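Local coordinates for protein formate dehydrogenase (Staphylococcus aureus, PDB 6TTB) that probably catalyses the NAD-dependent oxidation of formate to carbon dioxide, holding NAD in a Rossmann-type domain, at residues M87-S92 / L113-G118; F95-M100 / P304-A309; M100-I105 / H123-A128; A298-Y303 / H324-T329. All blocks are in the same frame, centred on the assembly; numbering follows the deposited sequence.

Contact 1. Residues M87-S92 / L113-G118; sequences MDVIIS and LAITAG
The carbonyl oxygen of Ile90 is gripped twice from the neighbouring strand. Ile115 N donates to Ile90 O at 2.8 Å, almost along the C=O axis, and Ala114 CA adds a CA-H...O contact to the same oxygen. The oxygen of Ile115 is held likewise: Ser92 N donates to Ile115 O at 3.2 Å, and Ile91 CA adds a CA-H...O contact. Ile90 N completes the central ladder with a bond to Leu113 O at 2.9 Å. The strands 89-92 and 113-116 thus run parallel, 13° apart in direction.

On one face Val89, Ile91, Leu113 and Ile115 stand together. Ile91 and Ile115 both hold CG1 anti to the carbonyl carbon and lie side by side. Their tips meet, CD1 of Ile91 to CD1 of Ile115 at 3.7 Å. Val89 CG1, anti to its backbone N, crosses obliquely to Ile115 CD1 at 4.0 Å. Helix 330-348 covers this face with Phe347, Ile343 and Leu344. On the other face Ile90 turns its CG2 branch, in the crowded position between the backbone N and the carbonyl carbon, onto Ala114 CB at 3.6 Å.

Past the strand, Ala117 is the centre of an inverse gamma turn, and its N donates to Ser92 O from above the carbonyl plane. The two strands belong to a beta-alpha-beta unit with helix 102-106, inside a five-stranded parallel sheet.

Contact 2. Residues F95-M100 / P304-A309; sequences FYPAYM and PQPAPA
The Tyr99 ring has the Gln305 carbonyl oxygen at its edge, near the ring plane. The phenol makes a hydrogen bond there, Tyr99 OH to Gln305 O at 2.6 Å, and it approaches in the plane of the carbonyl. Tyr99 CG is anti to the carbonyl carbon (chi1 -78°), and CB points toward 304-309. Pro304 CB lies beside the same hydroxyl at 4.1 Å.

Pro97 comes to the same oxygen with carbon, its CG 3.7 Å from Gln305 O. Its CD meets CD of Pro306 at 4.0 Å, and the two rings slide past each other in opposite directions. Both Pro304 and Pro306 follow cis peptide bonds. Neither segment is helix or strand. The contact joins a loop that follows strand 89-92 of the five-stranded sheet to one that follows strand 294-299 of the seven-stranded sheet, next to Phe95 of the NAD pocket.

Gln305 is extended beyond CG and carries NE2 to 3.9 Å from Phe95 CA. Its amide is held at both ends, OE1 by Trp302 N and NE2 by His324 ND1. Phe95 touches NAD and sets its ring edge-to-face with His324. Its carbonyl oxygen accepts from Trp174 NE1 of the second subunit.

Contact 3. Residues M100-I105 / H123-A128; sequences MTRERI and HVDLAA
Met100 holds the 123-128 segment by both its backbone polar atoms. Met100 N donates to His123 O at 2.9 Å, nearly along the C=O axis. Asp125 N returns a bond to Met100 O at 2.8 Å, straight at the hydrogen (172°) but from above the carbonyl plane. Between them Met100 CB packs on Val124 CG1 at 3.7 Å.

Ala128 CB is the apolar meeting point of the two helix starts. It sits over the centre of one face of the Arg102 guanidinium, 3.7 Å from CZ. Ile105 CD1 reaches it from the same helix as Arg102 at 3.8 Å. Arg102 starts with CG anti to its backbone N and bends at chi3 (-86°), which lays the group flat over the methyl. Asp125 OD1 lies well out of the guanidinium plane, so only charge attraction is likely; Glu131 makes the salt bridge to Arg102 NH2.

Both helices are N-capped. Thr101 OG1 accepts from Arg104 N at 3.1 Å. Asp125 OD1 accepts from Ala128 N at 2.7 Å through its anti lone pair.

The bridge of Met100 with Val124 lies just before the capped starts of helices 102-106 and 126-131. Each helix follows a strand of the five-stranded sheet, 89-92 and 113-116.

Contact 4. Residues A298-Y303 / H324-T329; sequences AGDVWY and HYSGMT. With NAD (nicotinamide-adenine-dinucleotide), chain C.
Asp300 points its CB toward 324-329, with CG in the crowded position between the backbone N and the carbonyl carbon (chi1 77°). CB lies 4.2 Å from His324 CA. CG lies beside Ser326 OG. OD1 faces the nicotinamide amide, and NAD N7N gives it a weak hydrogen bond at 3.4 Å. OD2 accepts from Ser326 N at 2.7 Å, though the place of this oxygen is less sure.

His324 grips the other end of the carboxamide. Its NE2 donates to NAD O7N at 3.0 Å, with the carboxamide carbon C7N in the plane of the ring at its edge. CG is anti to the backbone N (chi1 -179°), which carries the ring out to the cofactor. Val301 CG1 lies over one face of this ring in a CH-pi contact, 4.1 Å from the centroid. On the far edge ND1 is bonded to Gln305 NE2, which fixes the ring's rotation. The arrangement would hold the nicotinamide carboxamide in one orientation. Gly327 N lies 2.9 Å from NAD O7N.

Segment 298-303 runs on from strand 294-299 of the seven-stranded Rossmann-type sheet. The 324-329 loop comes after strand 319-321, and Thr329 N-caps helix 330-348.

Contacts 1 and 3 belong to the five-stranded sheet domain, their centres about 12 Å apart. Contact 1 pairs two of its strands; contact 3 joins the helix starts that follow them. Contact 4 lies at the NAD end of the seven-stranded sheet, its centre about 20 Å from that of contact 1 and about 23 Å from that of contact 3, touching neither. Contact 2 joins loops that follow strands of the two sheets. It shares Met100 with contact 3, and Gln305 reaches His324 of contact 4. Along the chain contact 3 is nested within contact 2, whose segments alternate with those of contacts 1 and 4. Contacts 2 and 4 also touch the second subunit, so the nicotinamide site lies near both the domain junction and the dimer interface.

Contact 1. Residues M87-S92 / L113-G118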
loop_
_atom_site.group_PDB
_atom_site.type_symbol
_atom_site.label_atom_id
_atom_site.label_comp_id
_atom_site.label_asym_id
_atom_site.label_seq_id
_atom_site.Cartn_x
_atom_site.Cartn_y
_atom_site.Cartn_z
ATOM N N MET A 87 18.513 -11.171 37.416
ATOM C CA MET A 87 17.415 -11.553 36.553
ATOM C C MET A 87 17.499 -13.048 36.213
ATOM O O MET A 87 18.565 -13.568 35.916
ATOM C CB MET A 87 17.386 -10.698 35.298
ATOM C CG MET A 87 18.475 -10.977 34.360
ATOM S SD MET A 87 18.413 -9.831 32.922
ATOM C CE MET A 87 19.403 -10.825 31.816
ATOM N N ASP A 88 16.351 -13.735 36.294
ATOM C CA ASP A 88 16.233 -15.158 35.965
ATOM C C ASP A 88 15.818 -15.312 34.498
ATOM O O ASP A 88 16.154 -16.295 33.835
ATOM C CB ASP A 88 15.146 -15.808 36.806
ATOM C CG ASP A 88 15.606 -16.188 38.192
ATOM O OD1 ASP A 88 15.527 -15.318 39.122
ATOM O OD2 ASP A 88 15.993 -17.335 38.347
ATOM N N VAL A 89 15.062 -14.332 34.009
ATOM C CA VAL A 89 14.465 -14.389 32.687
ATOM C C VAL A 89 14.353 -12.965 32.168
ATOM O O VAL A 89 13.839 -12.070 32.866
ATOM C CB VAL A 89 13.062 -15.039 32.712
ATOM C CG1 VAL A 89 12.395 -14.897 31.361
ATOM C CG2 VAL A 89 13.077 -16.499 33.173
ATOM N N ILE A 90 14.838 -12.749 30.947
ATOM C CA ILE A 90 14.681 -11.449 30.333
ATOM C C ILE A 90 13.624 -11.564 29.221
ATOM O O ILE A 90 13.446 -12.647 28.595
ATOM C CB ILE A 90 16.020 -10.958 29.790
ATOM C CG1 ILE A 90 15.915 -9.552 29.193
ATOM C CG2 ILE A 90 16.612 -11.976 28.792
ATOM C CD1 ILE A 90 15.864 -8.442 30.241
ATOM N N ILE A 91 12.911 -10.441 28.999
ATOM C CA ILE A 91 11.855 -10.430 28.012
ATOM C C ILE A 91 11.873 -9.117 27.238
ATOM O O ILE A 91 11.906 -8.047 27.838
ATOM C CB ILE A 91 10.497 -10.686 28.684
ATOM C CG1 ILE A 91 10.443 -12.096 29.316
ATOM C CG2 ILE A 91 9.434 -10.550 27.645
ATOM C CD1 ILE A 91 9.162 -12.391 30.169
ATOM N N SER A 92 11.808 -9.205 25.913
ATOM C CA SER A 92 11.606 -8.004 25.100
ATOM C C SER A 92 11.082 -8.376 23.713
ATOM O O SER A 92 11.054 -9.554 23.363
ATOM C CB SER A 92 12.870 -7.197 24.967
ATOM O OG SER A 92 13.765 -7.874 24.119
ATOM N N LEU A 113 16.576 -17.846 30.682
ATOM C CA LEU A 113 15.585 -17.788 29.599
ATOM C C LEU A 113 15.459 -16.367 29.065
ATOM O O LEU A 113 15.174 -15.399 29.800
ATOM C CB LEU A 113 14.235 -18.368 30.061
ATOM C CG LEU A 113 13.214 -18.638 28.946
ATOM C CD1 LEU A 113 13.814 -19.339 27.757
ATOM C CD2 LEU A 113 11.921 -19.374 29.453
ATOM N N ALA A 114 15.740 -16.251 27.778
ATOM C CA ALA A 114 15.514 -14.997 27.084
ATOM C C ALA A 114 14.327 -15.162 26.144
ATOM O O ALA A 114 14.395 -15.872 25.138
ATOM C CB ALA A 114 16.757 -14.603 26.335
ATOM N N ILE A 115 13.217 -14.532 26.505
ATOM C CA ILE A 115 12.029 -14.652 25.671
ATOM C C ILE A 115 11.976 -13.438 24.760
ATOM O O ILE A 115 12.121 -12.302 25.244
ATOM C CB ILE A 115 10.781 -14.713 26.552
ATOM C CG1 ILE A 115 10.899 -15.741 27.677
ATOM C CG2 ILE A 115 9.542 -14.932 25.709
ATOM C CD1 ILE A 115 9.687 -15.698 28.517
ATOM N N THR A 116 11.759 -13.697 23.474
ATOM C CA THR A 116 11.460 -12.672 22.507
ATOM C C THR A 116 9.928 -12.485 22.411
ATOM O O THR A 116 9.230 -13.252 21.742
ATOM C CB THR A 116 11.997 -13.085 21.125
ATOM O OG1 THR A 116 13.419 -13.349 21.081
ATOM C CG2 THR A 116 11.593 -12.123 20.046
ATOM N N ALA A 117 9.407 -11.394 22.989
ATOM C CA ALA A 117 7.994 -11.110 22.814
ATOM C C ALA A 117 7.718 -10.768 21.359
ATOM O O ALA A 117 7.524 -9.632 21.024
ATOM C CB ALA A 117 7.510 -10.004 23.747
ATOM N N GLY A 118 7.564 -11.774 20.549
ATOM C CA GLY A 118 7.349 -11.607 19.146
ATOM C C GLY A 118 8.135 -12.678 18.409
ATOM O O GLY A 118 8.372 -13.773 18.972
#

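Contact 2. Residues F95-M100 / P304-A309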
loop_
_atom_site.group_PDB
_atom_site.type_symbol
_atom_site.label_atom_id
_atom_site.label_comp_id
_atom_site.label_asym_id
_atom_site.label_seq_id
_atom_site.Cartn_x
_atom_site.Cartn_y
_atom_site.Cartn_z
ATOM N N PHE A 95 10.816 -5.173 18.127
ATOM C CA PHE A 95 10.456 -3.812 17.821
ATOM C C PHE A 95 11.175 -2.843 18.764
ATOM O O PHE A 95 11.268 -1.650 18.493
ATOM C CB PHE A 95 8.945 -3.675 17.865
ATOM C CG PHE A 95 8.180 -4.904 17.464
ATOM C CD1 PHE A 95 8.184 -5.371 16.138
ATOM C CD2 PHE A 95 7.347 -5.543 18.384
ATOM C CE1 PHE A 95 7.407 -6.470 15.771
ATOM C CE2 PHE A 95 6.610 -6.669 18.018
ATOM C CZ PHE A 95 6.637 -7.117 16.716
ATOM N N TYR A 96 11.706 -3.356 19.857
ATOM C CA TYR A 96 12.208 -2.489 20.908
ATOM C C TYR A 96 13.034 -3.348 21.869
ATOM O O TYR A 96 12.550 -3.738 22.947
ATOM C CB TYR A 96 11.034 -1.734 21.563
ATOM C CG TYR A 96 11.412 -0.651 22.538
ATOM C CD1 TYR A 96 11.681 -0.962 23.844
ATOM C CD2 TYR A 96 11.502 0.686 22.163
ATOM C CE1 TYR A 96 11.958 0.021 24.775
ATOM C CE2 TYR A 96 11.840 1.685 23.071
ATOM C CZ TYR A 96 12.059 1.339 24.387
ATOM O OH TYR A 96 12.414 2.256 25.337
ATOM N N PRO A 97 14.224 -3.804 21.433
ATOM C CA PRO A 97 14.873 -4.947 22.057
ATOM C C PRO A 97 15.824 -4.566 23.168
ATOM O O PRO A 97 16.463 -3.503 23.154
ATOM C CB PRO A 97 15.614 -5.647 20.908
ATOM C CG PRO A 97 15.908 -4.493 19.929
ATOM C CD PRO A 97 14.922 -3.362 20.241
ATOM N N ALA A 98 15.812 -5.391 24.171
ATOM C CA ALA A 98 16.868 -5.408 25.150
ATOM C C ALA A 98 17.980 -6.305 24.620
ATOM O O ALA A 98 17.800 -7.534 24.543
ATOM C CB ALA A 98 16.311 -5.924 26.446
ATOM N N TYR A 99 19.095 -5.669 24.186
ATOM C CA TYR A 99 20.218 -6.394 23.612
ATOM C C TYR A 99 20.904 -7.241 24.676
ATOM O O TYR A 99 21.299 -6.740 25.730
ATOM C CB TYR A 99 21.177 -5.456 22.904
ATOM C CG TYR A 99 20.692 -5.037 21.537
ATOM C CD1 TYR A 99 20.719 -5.921 20.438
ATOM C CD2 TYR A 99 20.160 -3.758 21.335
ATOM C CE1 TYR A 99 20.218 -5.539 19.193
ATOM C CE2 TYR A 99 19.708 -3.343 20.080
ATOM C CZ TYR A 99 19.720 -4.237 19.009
ATOM O OH TYR A 99 19.244 -3.806 17.788
ATOM N N MET A 100 21.016 -8.548 24.382
ATOM C CA MET A 100 21.743 -9.458 25.243
ATOM C C MET A 100 23.086 -9.814 24.592
ATOM O O MET A 100 23.232 -10.850 23.964
ATOM C CB MET A 100 20.911 -10.691 25.514
ATOM C CG MET A 100 19.710 -10.386 26.440
ATOM S SD MET A 100 20.081 -9.360 27.981
ATOM C CE MET A 100 21.263 -10.409 28.818
ATOM N N PRO A 304 20.485 -0.589 13.000
ATOM C CA PRO A 304 19.900 -1.431 14.042
ATOM C C PRO A 304 18.500 -0.955 14.452
ATOM O O PRO A 304 17.967 -0.019 13.882
ATOM C CB PRO A 304 20.856 -1.060 15.161
ATOM C CG PRO A 304 20.938 0.450 15.009
ATOM C CD PRO A 304 21.253 0.560 13.548
ATOM N N GLN A 305 17.920 -1.604 15.454
ATOM C CA GLN A 305 16.661 -1.164 15.981
ATOM C C GLN A 305 16.861 -1.004 17.462
ATOM O O GLN A 305 17.559 -1.824 18.054
ATOM C CB GLN A 305 15.598 -2.232 15.768
ATOM C CG GLN A 305 15.243 -2.407 14.312
ATOM C CD GLN A 305 13.878 -3.016 14.062
ATOM O OE1 GLN A 305 13.450 -3.165 12.896
ATOM N NE2 GLN A 305 13.198 -3.397 15.140
ATOM N N PRO A 306 16.310 0.069 18.085
ATOM C CA PRO A 306 15.524 1.064 17.339
ATOM C C PRO A 306 16.373 1.729 16.281
ATOM O O PRO A 306 17.542 1.868 16.454
ATOM C CB PRO A 306 15.087 2.101 18.361
ATOM C CG PRO A 306 15.244 1.356 19.719
ATOM C CD PRO A 306 16.353 0.323 19.530
ATOM N N ALA A 307 15.769 2.077 15.160
ATOM C CA ALA A 307 16.406 2.906 14.165
ATOM C C ALA A 307 16.825 4.237 14.797
ATOM O O ALA A 307 16.021 4.962 15.392
ATOM C CB ALA A 307 15.494 3.086 12.977
ATOM N N PRO A 308 18.122 4.574 14.718
ATOM C CA PRO A 308 18.586 5.857 15.216
ATOM C C PRO A 308 17.816 6.920 14.457
ATOM O O PRO A 308 17.439 6.697 13.275
ATOM C CB PRO A 308 20.092 5.892 14.861
ATOM C CG PRO A 308 20.469 4.434 14.715
ATOM C CD PRO A 308 19.206 3.692 14.252
ATOM N N ALA A 309 17.613 8.082 15.133
ATOM C CA ALA A 309 16.782 9.134 14.583
ATOM C C ALA A 309 17.259 9.565 13.183
ATOM O O ALA A 309 16.431 10.025 12.359
ATOM C CB ALA A 309 16.725 10.282 15.505
#

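Contact 3. Residues M100-I105 / H123-A128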
loop_
_atom_site.group_PDB
_atom_site.type_symbol
_atom_site.label_atom_id
_atom_site.label_comp_id
_atom_site.label_asym_id
_atom_site.label_seq_id
_atom_site.Cartn_x
_atom_site.Cartn_y
_atom_site.Cartn_z
ATOM N N MET A 100 21.016 -8.548 24.382
ATOM C CA MET A 100 21.743 -9.458 25.243
ATOM C C MET A 100 23.086 -9.814 24.592
ATOM O O MET A 100 23.232 -10.850 23.964
ATOM C CB MET A 100 20.911 -10.691 25.514
ATOM C CG MET A 100 19.710 -10.386 26.440
ATOM S SD MET A 100 20.081 -9.360 27.981
ATOM C CE MET A 100 21.263 -10.409 28.818
ATOM N N THR A 101 24.045 -8.888 24.710
ATOM C CA THR A 101 25.398 -9.073 24.240
ATOM C C THR A 101 26.109 -10.098 25.137
ATOM O O THR A 101 25.664 -10.419 26.232
ATOM C CB THR A 101 26.144 -7.737 24.260
ATOM O OG1 THR A 101 26.187 -7.302 25.625
ATOM C CG2 THR A 101 25.504 -6.666 23.405
ATOM N N ARG A 102 27.217 -10.638 24.651
ATOM C CA ARG A 102 28.057 -11.442 25.504
ATOM C C ARG A 102 28.349 -10.657 26.761
ATOM O O ARG A 102 28.268 -11.190 27.835
ATOM C CB ARG A 102 29.384 -11.699 24.805
ATOM C CG ARG A 102 30.264 -12.725 25.491
ATOM C CD ARG A 102 31.361 -12.874 24.478
ATOM N NE ARG A 102 31.016 -13.866 23.467
ATOM C CZ ARG A 102 30.993 -15.175 23.704
ATOM N NH1 ARG A 102 30.773 -16.047 22.724
ATOM N NH2 ARG A 102 31.267 -15.604 24.921
ATOM N N GLU A 103 28.730 -9.387 26.601
ATOM C CA GLU A 103 29.127 -8.546 27.727
ATOM C C GLU A 103 28.062 -8.689 28.798
ATOM O O GLU A 103 28.346 -9.181 29.880
ATOM C CB GLU A 103 29.381 -7.086 27.302
ATOM N N ARG A 104 26.794 -8.444 28.418
ATOM C CA ARG A 104 25.697 -8.459 29.383
ATOM C C ARG A 104 25.411 -9.875 29.926
ATOM O O ARG A 104 24.970 -10.024 31.048
ATOM C CB ARG A 104 24.451 -7.847 28.764
ATOM C CG ARG A 104 24.022 -6.528 29.367
ATOM C CD ARG A 104 23.235 -5.927 28.237
ATOM N NE ARG A 104 22.552 -4.710 28.583
ATOM C CZ ARG A 104 22.747 -3.557 27.954
ATOM N NH1 ARG A 104 23.619 -3.515 26.971
ATOM N NH2 ARG A 104 22.123 -2.449 28.353
ATOM N N ILE A 105 25.621 -10.910 29.116
ATOM C CA ILE A 105 25.229 -12.259 29.489
ATOM C C ILE A 105 26.126 -12.739 30.615
ATOM O O ILE A 105 25.640 -13.342 31.578
ATOM C CB ILE A 105 25.325 -13.207 28.284
ATOM C CG1 ILE A 105 24.013 -13.238 27.476
ATOM C CG2 ILE A 105 25.763 -14.614 28.740
ATOM C CD1 ILE A 105 24.186 -13.822 26.091
ATOM N N HIS A 123 18.569 -9.883 18.558
ATOM C CA HIS A 123 19.021 -8.939 19.588
ATOM C C HIS A 123 19.772 -9.689 20.684
ATOM O O HIS A 123 20.203 -9.108 21.694
ATOM C CB HIS A 123 17.839 -8.087 20.154
ATOM C CG HIS A 123 16.710 -8.919 20.737
ATOM N ND1 HIS A 123 15.885 -9.773 19.957
ATOM C CD2 HIS A 123 16.307 -9.122 22.008
ATOM C CE1 HIS A 123 15.067 -10.474 20.754
ATOM N NE2 HIS A 123 15.274 -10.068 22.005
ATOM N N VAL A 124 19.956 -10.978 20.490
ATOM C CA VAL A 124 20.578 -11.794 21.539
ATOM C C VAL A 124 21.764 -12.504 20.931
ATOM O O VAL A 124 21.602 -13.139 19.887
ATOM C CB VAL A 124 19.594 -12.841 22.143
ATOM C CG1 VAL A 124 20.221 -13.611 23.301
ATOM C CG2 VAL A 124 18.268 -12.200 22.591
ATOM N N ASP A 125 22.911 -12.460 21.643
ATOM C CA ASP A 125 24.112 -13.169 21.255
ATOM C C ASP A 125 23.904 -14.674 21.426
ATOM O O ASP A 125 24.170 -15.200 22.502
ATOM C CB ASP A 125 25.261 -12.776 22.164
ATOM C CG ASP A 125 26.600 -13.159 21.575
ATOM O OD1 ASP A 125 26.981 -14.423 21.609
ATOM O OD2 ASP A 125 27.247 -12.242 21.091
ATOM N N LEU A 126 23.448 -15.371 20.360
ATOM C CA LEU A 126 23.082 -16.778 20.479
ATOM C C LEU A 126 24.279 -17.618 20.910
ATOM O O LEU A 126 24.173 -18.382 21.849
ATOM C CB LEU A 126 22.454 -17.263 19.171
ATOM C CG LEU A 126 21.235 -16.436 18.746
ATOM C CD1 LEU A 126 20.651 -16.988 17.453
ATOM C CD2 LEU A 126 20.180 -16.428 19.851
ATOM N N ALA A 127 25.417 -17.425 20.232
ATOM C CA ALA A 127 26.674 -18.077 20.562
ATOM C C ALA A 127 26.881 -18.076 22.085
ATOM O O ALA A 127 26.811 -19.147 22.657
ATOM C CB ALA A 127 27.809 -17.388 19.813
ATOM N N ALA A 128 26.974 -16.862 22.742
ATOM C CA ALA A 128 27.160 -16.756 24.211
ATOM C C ALA A 128 25.999 -17.361 24.997
ATOM O O ALA A 128 26.213 -18.099 25.928
ATOM C CB ALA A 128 27.406 -15.348 24.672
#

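Contact 4. Residues A298-Y303 / H324-T329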
loop_
_atom_site.group_PDB
_atom_site.type_symbol
_atom_site.label_atom_id
_atom_site.label_comp_id
_atom_site.label_asym_id
_atom_site.label_seq_id
_atom_site.Cartn_x
_atom_site.Cartn_y
_atom_site.Cartn_z
ATOM N N ALA A 298 10.200 -0.319 0.332
ATOM C CA ALA A 298 9.443 -0.289 1.575
ATOM C C ALA A 298 9.778 -1.487 2.431
ATOM O O ALA A 298 10.551 -2.372 2.014
ATOM C CB ALA A 298 7.960 -0.204 1.348
ATOM N N GLY A 299 9.149 -1.492 3.627
ATOM C CA GLY A 299 9.388 -2.430 4.704
ATOM C C GLY A 299 9.355 -1.724 6.030
ATOM O O GLY A 299 9.293 -0.521 6.046
ATOM N N ASP A 300 9.522 -2.477 7.127
ATOM C CA ASP A 300 9.364 -1.939 8.478
ATOM C C ASP A 300 10.492 -2.431 9.417
ATOM O O ASP A 300 10.327 -2.364 10.670
ATOM C CB ASP A 300 7.975 -2.242 9.061
ATOM C CG ASP A 300 7.797 -3.687 9.563
ATOM O OD1 ASP A 300 8.500 -4.619 9.038
ATOM O OD2 ASP A 300 6.974 -3.895 10.493
ATOM N N VAL A 301 11.607 -2.941 8.833
ATOM C CA VAL A 301 12.624 -3.603 9.661
ATOM C C VAL A 301 13.954 -2.895 9.455
ATOM O O VAL A 301 14.240 -2.479 8.335
ATOM C CB VAL A 301 12.737 -5.108 9.354
ATOM C CG1 VAL A 301 11.571 -5.892 9.866
ATOM C CG2 VAL A 301 12.962 -5.385 7.871
ATOM N N TRP A 302 14.757 -2.735 10.543
ATOM C CA TRP A 302 15.922 -1.843 10.457
ATOM C C TRP A 302 17.225 -2.457 11.019
ATOM O O TRP A 302 17.179 -3.212 12.011
ATOM C CB TRP A 302 15.611 -0.578 11.193
ATOM C CG TRP A 302 14.371 0.090 10.746
ATOM C CD1 TRP A 302 13.087 -0.332 10.942
ATOM C CD2 TRP A 302 14.293 1.402 10.158
ATOM N NE1 TRP A 302 12.211 0.580 10.429
ATOM C CE2 TRP A 302 12.912 1.672 9.970
ATOM C CE3 TRP A 302 15.257 2.336 9.721
ATOM C CZ2 TRP A 302 12.461 2.836 9.354
ATOM C CZ3 TRP A 302 14.797 3.472 9.102
ATOM C CH2 TRP A 302 13.419 3.710 8.915
ATOM N N TYR A 303 18.392 -1.940 10.538
ATOM C CA TYR A 303 19.672 -2.178 11.245
ATOM C C TYR A 303 20.353 -0.853 11.684
ATOM O O TYR A 303 20.891 -0.073 10.869
ATOM C CB TYR A 303 20.608 -3.109 10.446
ATOM C CG TYR A 303 21.804 -3.574 11.251
ATOM C CD1 TYR A 303 21.635 -4.272 12.456
ATOM C CD2 TYR A 303 23.120 -3.246 10.875
ATOM C CE1 TYR A 303 22.719 -4.561 13.285
ATOM C CE2 TYR A 303 24.213 -3.551 11.691
ATOM C CZ TYR A 303 24.008 -4.202 12.907
ATOM O OH TYR A 303 25.081 -4.549 13.696
ATOM N N HIS A 324 8.893 -0.219 13.188
ATOM C CA HIS A 324 8.807 -1.652 13.129
ATOM C C HIS A 324 7.664 -2.118 13.994
ATOM O O HIS A 324 7.921 -2.746 15.026
ATOM C CB HIS A 324 10.092 -2.339 13.667
ATOM C CG HIS A 324 9.969 -3.837 13.563
ATOM N ND1 HIS A 324 10.862 -4.739 14.151
ATOM C CD2 HIS A 324 9.065 -4.598 12.909
ATOM C CE1 HIS A 324 10.516 -5.987 13.807
ATOM N NE2 HIS A 324 9.400 -5.918 13.093
ATOM N N TYR A 325 6.468 -2.078 13.457
ATOM C CA TYR A 325 5.334 -2.572 14.220
ATOM C C TYR A 325 4.476 -3.604 13.466
ATOM O O TYR A 325 3.452 -4.029 13.985
ATOM C CB TYR A 325 4.444 -1.388 14.541
ATOM C CG TYR A 325 3.737 -0.858 13.335
ATOM C CD1 TYR A 325 4.389 -0.080 12.393
ATOM C CD2 TYR A 325 2.396 -1.172 13.112
ATOM C CE1 TYR A 325 3.689 0.439 11.311
ATOM C CE2 TYR A 325 1.706 -0.682 12.027
ATOM C CZ TYR A 325 2.345 0.155 11.158
ATOM O OH TYR A 325 1.629 0.584 10.110
ATOM N N SER A 326 4.889 -3.989 12.246
ATOM C CA SER A 326 4.055 -4.761 11.349
ATOM C C SER A 326 3.684 -6.061 12.034
ATOM O O SER A 326 2.518 -6.475 11.971
ATOM C CB SER A 326 4.705 -5.005 9.942
ATOM O OG SER A 326 5.565 -6.152 9.966
ATOM N N GLY A 327 4.636 -6.644 12.766
ATOM C CA GLY A 327 4.317 -7.824 13.572
ATOM C C GLY A 327 3.845 -7.463 14.983
ATOM O O GLY A 327 3.843 -8.306 15.880
ATOM N N MET A 328 3.449 -6.203 15.169
ATOM C CA MET A 328 3.032 -5.695 16.467
ATOM C C MET A 328 1.662 -5.034 16.315
ATOM O O MET A 328 1.278 -4.244 17.179
ATOM C CB MET A 328 4.026 -4.630 17.002
ATOM C CG MET A 328 3.853 -4.346 18.446
ATOM S SD MET A 328 4.721 -2.853 19.043
ATOM C CE MET A 328 4.010 -1.594 17.958
ATOM N N THR A 329 0.933 -5.337 15.206
ATOM C CA THR A 329 -0.482 -4.967 15.121
ATOM C C THR A 329 -1.181 -5.343 16.422
ATOM O O THR A 329 -0.718 -6.218 17.121
ATOM C CB THR A 329 -1.244 -5.664 13.989
ATOM O OG1 THR A 329 -1.070 -7.085 13.953
ATOM C CG2 THR A 329 -1.013 -5.026 12.649
HETATM P PA NAD C . 9.811 -19.284 7.705
HETATM O O1A NAD C . 10.854 -20.118 8.367
HETATM O O2A NAD C . 8.398 -19.793 7.494
HETATM O O5B NAD C . 10.387 -18.652 6.339
HETATM C C5B NAD C . 11.796 -18.672 6.031
HETATM C C4B NAD C . 11.995 -19.547 4.819
HETATM O O4B NAD C . 13.084 -18.987 4.060
HETATM C C3B NAD C . 12.354 -21.023 5.116
HETATM O O3B NAD C . 11.328 -21.980 4.853
HETATM C C2B NAD C . 13.610 -21.310 4.285
HETATM O O2B NAD C . 13.474 -22.432 3.438
HETATM C C1B NAD C . 13.883 -20.006 3.521
HETATM N N9A NAD C . 15.296 -19.614 3.547
HETATM C C8A NAD C . 16.287 -20.135 4.369
HETATM N N7A NAD C . 17.493 -19.718 4.063
HETATM C C5A NAD C . 17.318 -18.952 2.911
HETATM C C6A NAD C . 18.224 -18.271 2.047
HETATM N N6A NAD C . 19.540 -18.306 2.161
HETATM N N1A NAD C . 17.704 -17.676 0.944
HETATM C C2A NAD C . 16.370 -17.675 0.786
HETATM N N3A NAD C . 15.426 -18.237 1.546
HETATM C C4A NAD C . 15.959 -18.873 2.595
HETATM O O3 NAD C . 9.700 -17.962 8.520
HETATM P PN NAD C . 8.533 -16.942 8.330
HETATM O O1N NAD C . 7.562 -17.208 9.450
HETATM O O2N NAD C . 8.042 -17.001 6.912
HETATM O O5D NAD C . 9.328 -15.554 8.584
HETATM C C5D NAD C . 9.869 -14.824 7.441
HETATM C C4D NAD C . 10.801 -13.796 7.982
HETATM O O4D NAD C . 10.015 -12.641 8.364
HETATM C C3D NAD C . 11.559 -14.283 9.240
HETATM O O3D NAD C . 12.948 -14.462 9.008
HETATM C C2D NAD C . 11.232 -13.244 10.317
HETATM O O2D NAD C . 12.346 -12.698 11.011
HETATM C C1D NAD C . 10.491 -12.135 9.592
HETATM N N1N NAD C . 9.355 -11.696 10.418
HETATM C C2N NAD C . 9.232 -10.315 10.764
HETATM C C3N NAD C . 8.149 -9.868 11.554
HETATM C C7N NAD C . 7.846 -8.373 11.678
HETATM O O7N NAD C . 7.249 -7.973 12.677
HETATM N N7N NAD C . 8.215 -7.544 10.682
HETATM C C4N NAD C . 7.325 -10.869 12.190
HETATM C C5N NAD C . 7.485 -12.232 11.861
HETATM C C6N NAD C . 8.526 -12.625 10.996
#